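PDB 5UQI: phosphosugar isomerase from Escherichia coli O6:H1, which binds arabinose-5-phosphate and probably interconverts it with a keto sugar phosphate as a sugar isomerase of the SIS family. Local coordinates for residues Gln43-Val51 against Thr70-Thr78; Ser100-Leu110 against Thr124-Ser134. All blocks are in the same frame, centred on the assembly; numbering follows the deposited sequence.

Interaction 1 (Gln43-Val51 against Thr70-Thr78); sequences QGKVVFIGV and TPSFFVHGT
Strands 46-50 and 72-76 run parallel, their axes 4.6 Å apart at closest approach and turned 28° against each other. Backbone bonds run from V46 N to P71 O, F73 N to V46 O, F48 N to F73 O and V75 N to F48 O. V46 O is gripped twice, because S72 OG also donates to it at 2.8 Å. The two donors reach this oxygen from opposite faces of its carbonyl plane. S72 OG is anti to the backbone N (chi1 -180°), and this brings it both to V46 O and to the F48 ring. S72 OG lies in the plane of that ring, at its edge, 3.3 Å from F48 CE1. On the other face of the sheet, V47 CG2 touches F73 CE1 at 3.6 Å, and the two side chains lie side by side. The chain of K45 crosses F73 at about a right angle, with K45 CD 3.8 Å from F73 CD1. V47 CG1 packs on V75 CG2. Farther along, G77 N donates to G50 O at 3.0 Å from above the carbonyl plane. V51 CG1 sits over one face of the H76 ring in a CH-pi contact. Water 1 bridges G44 O and P71 O. Helix 52-67 connects the two strands and covers S72 and F74. This is a beta-alpha-beta unit of the SIS domain, and V51, just after strand 46-50, belongs to the arabinose-5-phosphate pocket.

Interaction 2 (Ser100-Leu110 against Thr124-Ser134); sequences SGETAEILATL and TRSHHSSLAIS. With A5P (arabinose-5-phosphate), chain B.
The guanidinium of R125 lies with one face against S100, whose CA stands over its centre, 3.8 Å from R125 CZ. The NE nitrogen of the same guanidinium donates to water 2, which in turn donates to S100 O. The carboxylate of E102 is the second flat group, and both of its oxygens meet S130. S130 OG donates at 2.6 Å to E102 OE1, which receives it on its syn lone pair. S130 N donates to E102 OE2 at 2.9 Å, from above the carboxylate plane. A bend at chi2 (-62°) folds the E102 chain back to this place. Beside it, L131 N donates to G101 O at 2.9 Å, in the carbonyl plane. G101 CA packs closely on T124 CG2 and S129 OG. Apolar side chains continue the packing: L107 CD2 lies 4.0 Å from L131 CB, and I106 CG2 meets L131 CD2. L110 CD1 touches S134 CB at 3.7 Å. S100 also faces the ligand. Its N and OG both donate to O2P of arabinose-5-phosphate, the N along an almost straight bond (170°). S100 OG further accepts from E102 N in an ST turn, which fixes the hydroxyl. E102 thus takes one O-H and one N-H, both from S130, at the start of helix 130-134, where its negative charge probably suits the helix dipole. The phosphate-binding loop is thereby tied to this helix start through G101 and E102.

In the fold
Interaction 1 closes along the chain before interaction 2 opens, and their centres lie about 16 Å apart. Both lie in the SIS domain; interaction 1 is within its five-stranded parallel sheet, and interaction 2 is between loops and short helices that follow strands 93-97 and 120-124. Interaction 1 joins strand 72-76, at one edge of the sheet within this chain, to strand 46-50. Strand 93-97 comes next in the sheet. The two contacts touch: G50 CA packs on I106 CD1, V51 CG2 on T103 CG2, and T78 OG1 on E105 CG. V51, S100 and T103 all line the arabinose-5-phosphate pocket. The ligand therefore sits at the C-terminal ends of neighbouring strands, with K53, S54, S98 and N99 supplying further hydrogen bonds.

Interaction 1 (Gln43-Val51 against Thr70-Thr78)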
ATOM      1  N   GLN A  43      -3.411  16.282  -8.223  1.00 21.05           N
ATOM      2  CA  GLN A  43      -3.543  16.746  -9.585  1.00 24.22           C
ATOM      3  C   GLN A  43      -2.636  16.015 -10.567  1.00 23.45           C
ATOM      4  O   GLN A  43      -2.721  16.231 -11.767  1.00 26.39           O
ATOM      5  CB  GLN A  43      -3.203  18.246  -9.592  1.00 28.94           C
ATOM      6  CG  GLN A  43      -4.170  19.056  -8.751  1.00 32.91           C
ATOM      7  CD  GLN A  43      -3.894  20.532  -8.890  1.00 42.31           C
ATOM      8  OE1 GLN A  43      -3.945  21.088  -9.992  1.00 48.15           O
ATOM      9  NE2 GLN A  43      -3.574  21.172  -7.780  1.00 46.88           N
ATOM     10  N   GLY A  44      -1.739  15.176 -10.033  1.00 20.94           N
ATOM     11  CA  GLY A  44      -0.836  14.409 -10.911  1.00 19.42           C
ATOM     12  C   GLY A  44      -1.170  12.923 -10.731  1.00 16.93           C
ATOM     13  O   GLY A  44      -2.334  12.561 -10.666  1.00 20.14           O
ATOM     14  N   LYS A  45      -0.140  12.089 -10.697  1.00 15.34           N
ATOM     15  CA  LYS A  45      -0.340  10.672 -10.494  1.00 15.46           C
ATOM     16  C   LYS A  45      -0.039  10.277  -9.051  1.00 14.48           C
ATOM     17  O   LYS A  45       0.708  10.971  -8.362  1.00 15.63           O
ATOM     18  CB  LYS A  45       0.623   9.929 -11.418  1.00 15.52           C
ATOM     19  CG  LYS A  45       0.280  10.296 -12.888  1.00 18.85           C
ATOM     20  CD  LYS A  45       0.708   9.249 -13.894  1.00 21.93           C
ATOM     21  CE  LYS A  45       0.831   9.871 -15.262  1.00 20.28           C
ATOM     22  NZ  LYS A  45      -0.499  10.030 -15.886  1.00 18.88           N
ATOM     23  N   VAL A  46      -0.654   9.183  -8.593  1.00 12.71           N
ATOM     24  CA  VAL A  46      -0.318   8.573  -7.314  1.00 13.12           C
ATOM     25  C   VAL A  46       0.818   7.580  -7.555  1.00 13.86           C
ATOM     26  O   VAL A  46       0.639   6.624  -8.284  1.00 14.32           O
ATOM     27  CB  VAL A  46      -1.543   7.894  -6.639  1.00 14.18           C
ATOM     28  CG1 VAL A  46      -1.169   7.204  -5.339  1.00 15.10           C
ATOM     29  CG2 VAL A  46      -2.685   8.924  -6.455  1.00 14.37           C
ATOM     30  N   VAL A  47       1.975   7.856  -6.960  1.00 13.11           N
ATOM     31  CA  VAL A  47       3.165   7.007  -7.255  1.00 12.49           C
ATOM     32  C   VAL A  47       3.382   6.143  -6.057  1.00 12.19           C
ATOM     33  O   VAL A  47       3.590   6.630  -4.936  1.00 15.31           O
ATOM     34  CB  VAL A  47       4.393   7.863  -7.516  1.00 13.42           C
ATOM     35  CG1 VAL A  47       5.611   6.964  -7.756  1.00 14.69           C
ATOM     36  CG2 VAL A  47       4.152   8.800  -8.684  1.00 15.51           C
ATOM     37  N   PHE A  48       3.311   4.814  -6.268  1.00 10.98           N
ATOM     38  CA  PHE A  48       3.534   3.873  -5.165  1.00 11.56           C
ATOM     39  C   PHE A  48       4.985   3.419  -5.192  1.00 12.37           C
ATOM     40  O   PHE A  48       5.516   3.101  -6.274  1.00 12.62           O
ATOM     41  CB  PHE A  48       2.651   2.607  -5.336  1.00 12.16           C
ATOM     42  CG  PHE A  48       1.223   2.797  -4.958  1.00 11.84           C
ATOM     43  CD1 PHE A  48       0.305   3.279  -5.893  1.00 13.20           C
ATOM     44  CD2 PHE A  48       0.798   2.408  -3.656  1.00 13.35           C
ATOM     45  CE1 PHE A  48      -1.061   3.453  -5.520  1.00 14.73           C
ATOM     46  CE2 PHE A  48      -0.564   2.566  -3.293  1.00 14.77           C
ATOM     47  CZ  PHE A  48      -1.480   3.026  -4.240  1.00 13.75           C
ATOM     48  N   ILE A  49       5.600   3.354  -4.000  1.00 11.45           N
ATOM     49  CA  ILE A  49       7.005   2.931  -3.925  1.00 11.34           C
ATOM     50  C   ILE A  49       7.092   1.858  -2.851  1.00 13.13           C
ATOM     51  O   ILE A  49       6.551   1.984  -1.723  1.00 13.82           O
ATOM     52  CB  ILE A  49       7.927   4.144  -3.491  1.00 12.25           C
ATOM     53  CG1 ILE A  49       7.843   5.232  -4.552  1.00 12.54           C
ATOM     54  CG2 ILE A  49       9.362   3.629  -3.292  1.00 14.15           C
ATOM     55  CD1 ILE A  49       8.774   6.445  -4.255  1.00 15.21           C
ATOM     56  N   GLY A  50       7.825   0.767  -3.165  1.00 12.58           N
ATOM     57  CA  GLY A  50       8.033  -0.346  -2.208  1.00 11.69           C
ATOM     58  C   GLY A  50       9.151  -1.215  -2.742  1.00 11.79           C
ATOM     59  O   GLY A  50       9.619  -1.021  -3.872  1.00 11.62           O
ATOM     60  N   VAL A  51       9.576  -2.134  -1.873  1.00 12.06           N
ATOM     61  CA  VAL A  51      10.523  -3.195  -2.292  1.00 12.77           C
ATOM     62  C   VAL A  51      10.071  -4.505  -1.674  1.00 12.92           C
ATOM     63  O   VAL A  51       9.183  -4.512  -0.793  1.00 14.07           O
ATOM     64  CB  VAL A  51      11.994  -2.916  -1.848  1.00 13.73           C
ATOM     65  CG1 VAL A  51      12.532  -1.583  -2.481  1.00 13.28           C
ATOM     66  CG2 VAL A  51      12.162  -2.973  -0.335  1.00 14.87           C
ATOM     67  N   THR A  70      -8.031   6.340 -10.896  1.00 15.83           N
ATOM     68  CA  THR A  70      -7.052   7.226 -10.258  1.00 14.24           C
ATOM     69  C   THR A  70      -5.650   6.954 -10.904  1.00 15.05           C
ATOM     70  O   THR A  70      -5.043   5.965 -10.524  1.00 15.13           O
ATOM     71  CB  THR A  70      -7.023   6.922  -8.756  1.00 17.03           C
ATOM     72  OG1 THR A  70      -8.350   7.140  -8.208  1.00 18.84           O
ATOM     73  CG2 THR A  70      -6.013   7.841  -8.052  1.00 18.26           C
ATOM     74  N   PRO A  71      -5.158   7.813 -11.815  1.00 13.76           N
ATOM     75  CA  PRO A  71      -3.907   7.560 -12.518  1.00 13.54           C
ATOM     76  C   PRO A  71      -2.816   7.337 -11.444  1.00 14.53           C
ATOM     77  O   PRO A  71      -2.631   8.165 -10.538  1.00 15.48           O
ATOM     78  CB  PRO A  71      -3.686   8.809 -13.362  1.00 16.32           C
ATOM     79  CG  PRO A  71      -5.164   9.088 -13.789  1.00 17.46           C
ATOM     80  CD  PRO A  71      -5.907   8.904 -12.496  1.00 16.10           C
ATOM     81  N   SER A  72      -2.053   6.275 -11.655  1.00 12.95           N
ATOM     82  CA  SER A  72      -1.098   5.801 -10.627  1.00 13.02           C
ATOM     83  C   SER A  72      -0.103   4.904 -11.320  1.00 14.95           C
ATOM     84  O   SER A  72      -0.437   4.262 -12.283  1.00 15.76           O
ATOM     85  CB  SER A  72      -1.874   4.964  -9.630  1.00 15.45           C
ATOM     86  OG  SER A  72      -1.068   4.464  -8.610  1.00 16.11           O
ATOM     87  N   PHE A  73       1.124   4.839 -10.814  1.00 12.51           N
ATOM     88  CA  PHE A  73       2.056   3.815 -11.253  1.00 12.31           C
ATOM     89  C   PHE A  73       3.039   3.525 -10.101  1.00 13.23           C
ATOM     90  O   PHE A  73       3.038   4.199  -9.078  1.00 13.18           O
ATOM     91  CB  PHE A  73       2.841   4.237 -12.545  1.00 12.88           C
ATOM     92  CG  PHE A  73       3.722   5.480 -12.388  1.00 13.04           C
ATOM     93  CD1 PHE A  73       3.174   6.771 -12.335  1.00 17.36           C
ATOM     94  CD2 PHE A  73       5.129   5.340 -12.292  1.00 14.28           C
ATOM     95  CE1 PHE A  73       4.018   7.882 -12.189  1.00 17.72           C
ATOM     96  CE2 PHE A  73       5.998   6.452 -12.151  1.00 15.48           C
ATOM     97  CZ  PHE A  73       5.430   7.739 -12.096  1.00 17.51           C
ATOM     98  N   PHE A  74       3.839   2.480 -10.315  1.00 12.26           N
ATOM     99  CA  PHE A  74       4.750   1.982  -9.306  1.00 10.73           C
ATOM    100  C   PHE A  74       6.180   2.303  -9.672  1.00 11.79           C
ATOM    101  O   PHE A  74       6.598   2.147 -10.839  1.00 12.96           O
ATOM    102  CB  PHE A  74       4.566   0.434  -9.279  1.00 12.23           C
ATOM    103  CG  PHE A  74       5.639  -0.253  -8.453  1.00 12.90           C
ATOM    104  CD1 PHE A  74       5.638  -0.152  -7.059  1.00 14.14           C
ATOM    105  CD2 PHE A  74       6.653  -1.022  -9.089  1.00 14.76           C
ATOM    106  CE1 PHE A  74       6.620  -0.831  -6.285  1.00 16.58           C
ATOM    107  CE2 PHE A  74       7.634  -1.676  -8.255  1.00 15.84           C
ATOM    108  CZ  PHE A  74       7.610  -1.577  -6.899  1.00 16.47           C
ATOM    109  N   VAL A  75       6.965   2.691  -8.627  1.00 11.04           N
ATOM    110  CA  VAL A  75       8.423   2.874  -8.743  1.00 12.01           C
ATOM    111  C   VAL A  75       9.040   2.040  -7.666  1.00 10.36           C
ATOM    112  O   VAL A  75       8.745   2.180  -6.464  1.00 11.02           O
ATOM    113  CB  VAL A  75       8.800   4.351  -8.562  1.00 12.85           C
ATOM    114  CG1 VAL A  75      10.322   4.475  -8.483  1.00 15.23           C
ATOM    115  CG2 VAL A  75       8.286   5.190  -9.735  1.00 14.50           C
ATOM    116  N   HIS A  76       9.927   1.125  -8.071  1.00 10.81           N
ATOM    117  CA  HIS A  76      10.623   0.312  -7.054  1.00 11.19           C
ATOM    118  C   HIS A  76      11.573   1.146  -6.238  1.00 12.70           C
ATOM    119  O   HIS A  76      12.235   2.019  -6.775  1.00 13.45           O
ATOM    120  CB  HIS A  76      11.372  -0.787  -7.831  1.00 12.95           C
ATOM    121  CG  HIS A  76      11.994  -1.819  -6.947  1.00 12.96           C
ATOM    122  ND1 HIS A  76      13.268  -1.634  -6.406  1.00 13.99           N
ATOM    123  CD2 HIS A  76      11.559  -3.024  -6.507  1.00 13.77           C
ATOM    124  CE1 HIS A  76      13.564  -2.689  -5.664  1.00 13.15           C
ATOM    125  NE2 HIS A  76      12.572  -3.568  -5.755  1.00 13.70           N
ATOM    126  N   GLY A  77      11.629   0.877  -4.922  1.00 11.79           N
ATOM    127  CA  GLY A  77      12.428   1.772  -4.036  1.00 13.76           C
ATOM    128  C   GLY A  77      13.917   1.804  -4.390  1.00 14.20           C
ATOM    129  O   GLY A  77      14.580   2.851  -4.311  1.00 14.81           O
ATOM    130  N   THR A  78      14.503   0.681  -4.838  1.00 12.75           N
ATOM    131  CA  THR A  78      15.910   0.721  -5.280  1.00 13.64           C
ATOM    132  C   THR A  78      16.049   1.384  -6.605  1.00 13.89           C
ATOM    133  O   THR A  78      16.945   2.192  -6.813  1.00 14.59           O
ATOM    134  CB  THR A  78      16.462  -0.733  -5.411  1.00 13.59           C
ATOM    135  OG1 THR A  78      16.554  -1.202  -4.055  1.00 14.98           O
ATOM    136  CG2 THR A  78      17.859  -0.767  -6.028  1.00 14.30           C
TER
HETATM  137  O   HOH W   1      -4.034  10.458  -9.929  1.00 19.99           O

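Interaction 2 (Ser100-Leu110 against Thr124-Ser134)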
ATOM      1  N   SER A 100       7.500  -2.712   8.141  1.00 18.41           N
ATOM      2  CA  SER A 100       8.242  -2.248   9.324  1.00 20.09           C
ATOM      3  C   SER A 100       8.351  -0.731   9.378  1.00 20.92           C
ATOM      4  O   SER A 100       8.459  -0.147  10.484  1.00 21.00           O
ATOM      5  CB  SER A 100       9.659  -2.797   9.307  1.00 21.26           C
ATOM      6  OG  SER A 100      10.443  -2.278   8.218  1.00 22.48           O
ATOM      7  N   GLY A 101       8.402  -0.072   8.222  1.00 17.96           N
ATOM      8  CA  GLY A 101       8.688   1.381   8.208  1.00 17.05           C
ATOM      9  C   GLY A 101      10.157   1.664   8.504  1.00 16.93           C
ATOM     10  O   GLY A 101      10.535   2.836   8.716  1.00 16.91           O
ATOM     11  N   GLU A 102      10.994   0.621   8.403  1.00 17.75           N
ATOM     12  CA  GLU A 102      12.435   0.750   8.676  1.00 19.91           C
ATOM     13  C   GLU A 102      13.308   0.264   7.524  1.00 20.60           C
ATOM     14  O   GLU A 102      14.543   0.305   7.626  1.00 21.76           O
ATOM     15  CB  GLU A 102      12.802  -0.008   9.957  1.00 19.42           C
ATOM     16  CG  GLU A 102      12.059   0.466  11.237  1.00 21.99           C
ATOM     17  CD  GLU A 102      12.337   1.904  11.616  1.00 22.97           C
ATOM     18  OE1 GLU A 102      13.386   2.452  11.187  1.00 25.84           O
ATOM     19  OE2 GLU A 102      11.457   2.515  12.336  1.00 24.40           O
ATOM     20  N   THR A 103      12.670  -0.187   6.419  1.00 19.34           N
ATOM     21  CA  THR A 103      13.451  -0.830   5.349  1.00 21.10           C
ATOM     22  C   THR A 103      14.434   0.156   4.795  1.00 17.43           C
ATOM     23  O   THR A 103      14.026   1.202   4.353  1.00 18.36           O
ATOM     24  CB  THR A 103      12.427  -1.237   4.250  1.00 20.99           C
ATOM     25  OG1 THR A 103      11.450  -2.040   4.886  1.00 24.35           O
ATOM     26  CG2 THR A 103      13.119  -2.006   3.092  1.00 24.01           C
ATOM     27  N   ALA A 104      15.726  -0.204   4.786  1.00 19.47           N
ATOM     28  CA  ALA A 104      16.791   0.731   4.382  1.00 18.18           C
ATOM     29  C   ALA A 104      16.566   1.309   3.000  1.00 18.45           C
ATOM     30  O   ALA A 104      16.705   2.500   2.762  1.00 19.13           O
ATOM     31  CB  ALA A 104      18.159   0.076   4.452  1.00 21.19           C
ATOM     32  N   GLU A 105      16.157   0.432   2.066  1.00 17.94           N
ATOM     33  CA  GLU A 105      15.960   0.920   0.705  1.00 17.03           C
ATOM     34  C   GLU A 105      14.869   1.979   0.591  1.00 17.46           C
ATOM     35  O   GLU A 105      14.962   2.874  -0.258  1.00 21.10           O
ATOM     36  CB  GLU A 105      15.618  -0.293  -0.230  1.00 17.11           C
ATOM     37  CG  GLU A 105      16.746  -1.312  -0.352  1.00 18.95           C
ATOM     38  CD  GLU A 105      16.632  -2.457   0.644  1.00 22.99           C
ATOM     39  OE1 GLU A 105      16.059  -2.282   1.778  1.00 21.61           O
ATOM     40  OE2 GLU A 105      17.205  -3.517   0.359  1.00 22.22           O
ATOM     41  N   ILE A 106      13.825   1.908   1.409  1.00 15.90           N
ATOM     42  CA  ILE A 106      12.768   2.862   1.321  1.00 16.71           C
ATOM     43  C   ILE A 106      13.182   4.149   2.026  1.00 16.92           C
ATOM     44  O   ILE A 106      12.924   5.210   1.505  1.00 17.09           O
ATOM     45  CB  ILE A 106      11.447   2.305   1.934  1.00 17.11           C
ATOM     46  CG1 ILE A 106      11.046   0.998   1.260  1.00 18.96           C
ATOM     47  CG2 ILE A 106      10.328   3.327   1.873  1.00 17.45           C
ATOM     48  CD1 ILE A 106      10.720   1.225  -0.239  1.00 19.44           C
ATOM     49  N   LEU A 107      13.847   4.014   3.167  1.00 17.41           N
ATOM     50  CA  LEU A 107      14.283   5.288   3.816  1.00 17.72           C
ATOM     51  C   LEU A 107      15.276   6.051   2.944  1.00 19.16           C
ATOM     52  O   LEU A 107      15.355   7.290   3.077  1.00 18.06           O
ATOM     53  CB  LEU A 107      14.957   5.018   5.135  1.00 18.40           C
ATOM     54  CG  LEU A 107      14.098   4.238   6.091  1.00 17.80           C
ATOM     55  CD1 LEU A 107      14.833   3.904   7.391  1.00 20.31           C
ATOM     56  CD2 LEU A 107      12.803   4.907   6.488  1.00 18.95           C
ATOM     57  N   ALA A 108      16.070   5.330   2.129  1.00 17.02           N
ATOM     58  CA  ALA A 108      17.037   5.968   1.233  1.00 17.25           C
ATOM     59  C   ALA A 108      16.424   6.898   0.215  1.00 16.68           C
ATOM     60  O   ALA A 108      17.108   7.783  -0.316  1.00 18.19           O
ATOM     61  CB  ALA A 108      17.844   4.899   0.507  1.00 17.82           C
ATOM     62  N   THR A 109      15.120   6.740  -0.078  1.00 14.77           N
ATOM     63  CA  THR A 109      14.491   7.647  -0.974  1.00 14.92           C
ATOM     64  C   THR A 109      14.139   9.016  -0.382  1.00 14.85           C
ATOM     65  O   THR A 109      13.761   9.965  -1.088  1.00 16.40           O
ATOM     66  CB  THR A 109      13.147   7.101  -1.530  1.00 15.89           C
ATOM     67  OG1 THR A 109      12.158   7.052  -0.512  1.00 16.07           O
ATOM     68  CG2 THR A 109      13.303   5.724  -2.216  1.00 16.68           C
ATOM     69  N   LEU A 110      14.145   9.079   0.970  1.00 16.80           N
ATOM     70  CA  LEU A 110      13.492  10.230   1.631  1.00 17.70           C
ATOM     71  C   LEU A 110      14.217  11.611   1.502  1.00 16.84           C
ATOM     72  O   LEU A 110      13.563  12.596   1.234  1.00 18.38           O
ATOM     73  CB  LEU A 110      13.213   9.917   3.106  1.00 17.83           C
ATOM     74  CG  LEU A 110      12.189   8.792   3.284  1.00 19.33           C
ATOM     75  CD1 LEU A 110      12.167   8.439   4.734  1.00 19.59           C
ATOM     76  CD2 LEU A 110      10.814   9.255   2.841  1.00 20.25           C
ATOM     77  N   THR A 124       2.465   1.762   6.963  1.00 14.76           N
ATOM     78  CA  THR A 124       3.382   0.975   7.802  1.00 15.28           C
ATOM     79  C   THR A 124       2.594   0.433   8.978  1.00 16.11           C
ATOM     80  O   THR A 124       1.465   0.893   9.191  1.00 17.45           O
ATOM     81  CB  THR A 124       4.599   1.787   8.347  1.00 17.81           C
ATOM     82  OG1 THR A 124       4.189   2.610   9.469  1.00 16.34           O
ATOM     83  CG2 THR A 124       5.233   2.715   7.249  1.00 16.37           C
ATOM     84  N   ARG A 125       3.237  -0.419   9.750  1.00 17.41           N
ATOM     85  CA  ARG A 125       2.568  -0.989  10.897  1.00 19.38           C
ATOM     86  C   ARG A 125       2.597  -0.043  12.091  1.00 21.30           C
ATOM     87  O   ARG A 125       2.014  -0.407  13.131  1.00 23.79           O
ATOM     88  CB  ARG A 125       3.196  -2.338  11.224  1.00 21.48           C
ATOM     89  CG  ARG A 125       4.481  -2.302  11.973  1.00 23.35           C
ATOM     90  CD  ARG A 125       5.038  -3.725  12.141  1.00 29.78           C
ATOM     91  NE  ARG A 125       6.394  -3.590  12.603  1.00 29.35           N
ATOM     92  CZ  ARG A 125       7.395  -4.435  12.343  1.00 39.79           C
ATOM     93  NH1 ARG A 125       7.193  -5.498  11.565  1.00 44.86           N
ATOM     94  NH2 ARG A 125       8.616  -4.189  12.836  1.00 41.46           N
ATOM     95  N   SER A 126       3.283   1.083  11.982  1.00 19.12           N
ATOM     96  CA  SER A 126       3.465   1.997  13.164  1.00 20.11           C
ATOM     97  C   SER A 126       3.727   3.432  12.823  1.00 21.33           C
ATOM     98  O   SER A 126       4.702   3.743  12.093  1.00 18.61           O
ATOM     99  CB  SER A 126       4.660   1.517  13.981  1.00 22.78           C
ATOM    100  OG  SER A 126       4.899   2.392  15.129  1.00 23.74           O
ATOM    101  N   HIS A 127       2.926   4.340  13.399  1.00 20.24           N
ATOM    102  CA  HIS A 127       3.196   5.763  13.235  1.00 19.23           C
ATOM    103  C   HIS A 127       4.576   6.200  13.759  1.00 17.35           C
ATOM    104  O   HIS A 127       5.090   7.231  13.317  1.00 17.75           O
ATOM    105  CB  HIS A 127       2.118   6.611  13.986  1.00 19.11           C
ATOM    106  CG  HIS A 127       0.705   6.519  13.446  1.00 19.88           C
ATOM    107  ND1 HIS A 127       0.366   6.839  12.146  1.00 18.60           N
ATOM    108  CD2 HIS A 127      -0.469   6.295  14.095  1.00 20.49           C
ATOM    109  CE1 HIS A 127      -0.939   6.733  11.990  1.00 18.52           C
ATOM    110  NE2 HIS A 127      -1.483   6.434  13.177  1.00 20.51           N
ATOM    111  N   HIS A 128       5.175   5.382  14.619  1.00 19.77           N
ATOM    112  CA  HIS A 128       6.469   5.716  15.193  1.00 22.74           C
ATOM    113  C   HIS A 128       7.651   5.257  14.359  1.00 23.73           C
ATOM    114  O   HIS A 128       8.816   5.476  14.735  1.00 24.52           O
ATOM    115  CB  HIS A 128       6.617   5.162  16.645  1.00 25.40           C
ATOM    116  CG  HIS A 128       5.572   5.667  17.583  1.00 27.66           C
ATOM    117  ND1 HIS A 128       5.602   6.950  18.098  1.00 29.98           N
ATOM    118  CD2 HIS A 128       4.437   5.096  18.051  1.00 30.71           C
ATOM    119  CE1 HIS A 128       4.541   7.137  18.864  1.00 27.57           C
ATOM    120  NE2 HIS A 128       3.821   6.026  18.863  1.00 31.68           N
ATOM    121  N   SER A 129       7.369   4.605  13.224  1.00 21.24           N
ATOM    122  CA  SER A 129       8.468   4.085  12.409  1.00 20.31           C
ATOM    123  C   SER A 129       9.187   5.246  11.749  1.00 18.89           C
ATOM    124  O   SER A 129       8.605   6.319  11.562  1.00 19.01           O
ATOM    125  CB  SER A 129       7.957   3.049  11.377  1.00 20.06           C
ATOM    126  OG  SER A 129       7.118   3.683  10.400  1.00 19.26           O
ATOM    127  N   SER A 130      10.434   4.998  11.341  1.00 18.93           N
ATOM    128  CA  SER A 130      11.252   5.990  10.663  1.00 20.33           C
ATOM    129  C   SER A 130      10.566   6.565   9.444  1.00 18.31           C
ATOM    130  O   SER A 130      10.496   7.749   9.246  1.00 19.24           O
ATOM    131  CB  SER A 130      12.614   5.399  10.284  1.00 22.22           C
ATOM    132  OG  SER A 130      13.347   5.019  11.477  1.00 24.87           O
ATOM    133  N   LEU A 131      10.010   5.674   8.617  1.00 17.89           N
ATOM    134  CA  LEU A 131       9.283   6.155   7.454  1.00 14.39           C
ATOM    135  C   LEU A 131       8.043   7.029   7.780  1.00 14.30           C
ATOM    136  O   LEU A 131       7.857   8.083   7.204  1.00 17.54           O
ATOM    137  CB  LEU A 131       8.797   4.933   6.589  1.00 15.63           C
ATOM    138  CG  LEU A 131       8.017   5.331   5.340  1.00 14.88           C
ATOM    139  CD1 LEU A 131       8.825   6.160   4.367  1.00 15.51           C
ATOM    140  CD2 LEU A 131       7.567   4.037   4.623  1.00 14.94           C
ATOM    141  N   ALA A 132       7.227   6.546   8.720  1.00 15.79           N
ATOM    142  CA  ALA A 132       6.001   7.212   9.102  1.00 16.12           C
ATOM    143  C   ALA A 132       6.259   8.616   9.674  1.00 16.27           C
ATOM    144  O   ALA A 132       5.559   9.538   9.309  1.00 16.85           O
ATOM    145  CB  ALA A 132       5.238   6.363  10.068  1.00 16.06           C
ATOM    146  N   ILE A 133       7.313   8.694  10.488  1.00 20.55           N
ATOM    147  CA  ILE A 133       7.731   9.978  11.080  1.00 22.85           C
ATOM    148  C   ILE A 133       8.146  10.997  10.028  1.00 22.33           C
ATOM    149  O   ILE A 133       7.983  12.209  10.214  1.00 22.73           O
ATOM    150  CB  ILE A 133       8.919   9.739  12.075  1.00 25.46           C
ATOM    151  CG1 ILE A 133       8.402   9.067  13.336  1.00 30.96           C
ATOM    152  CG2 ILE A 133       9.666  11.034  12.428  1.00 34.21           C
ATOM    153  CD1 ILE A 133       7.392   9.860  14.140  1.00 36.66           C
ATOM    154  N   SER A 134       8.693  10.529   8.887  1.00 19.72           N
ATOM    155  CA  SER A 134       9.175  11.357   7.813  1.00 19.45           C
ATOM    156  C   SER A 134       8.164  11.688   6.773  1.00 19.27           C
ATOM    157  O   SER A 134       8.411  12.513   5.927  1.00 23.01           O
ATOM    158  CB  SER A 134      10.315  10.628   7.129  1.00 22.02           C
ATOM    159  OG  SER A 134      11.408  10.569   8.021  1.00 30.00           O
TER
HETATM  160  C1  A5P B 201      10.784  -9.696   2.890  1.00 33.95           C
HETATM  161  O1  A5P B 201       9.968 -10.318   3.429  1.00 50.38           O
HETATM  162  C2  A5P B 201      10.324  -8.759   1.869  1.00 40.17           C
HETATM  163  O2  A5P B 201       9.605  -9.341   0.828  1.00 39.16           O
HETATM  164  C3  A5P B 201       9.612  -7.754   2.668  1.00 36.35           C
HETATM  165  O3  A5P B 201       8.357  -7.345   2.114  1.00 37.71           O
HETATM  166  C4  A5P B 201      10.740  -6.765   2.529  1.00 32.00           C
HETATM  167  O4  A5P B 201      11.812  -7.127   3.382  1.00 31.97           O
HETATM  168  C5  A5P B 201      10.315  -5.357   2.813  1.00 33.87           C
HETATM  169  O5  A5P B 201       9.941  -5.271   4.137  1.00 27.00           O
HETATM  170  P   A5P B 201       9.028  -4.010   4.491  1.00 27.07           P
HETATM  171  O1P A5P B 201       7.579  -4.274   4.044  1.00 20.62           O
HETATM  172  O2P A5P B 201       9.158  -3.967   6.103  1.00 24.90           O
HETATM  173  O3P A5P B 201       9.538  -2.877   3.755  1.00 26.98           O
HETATM  174  O   HOH W   2       8.029  -0.837  13.074  1.00 38.38           O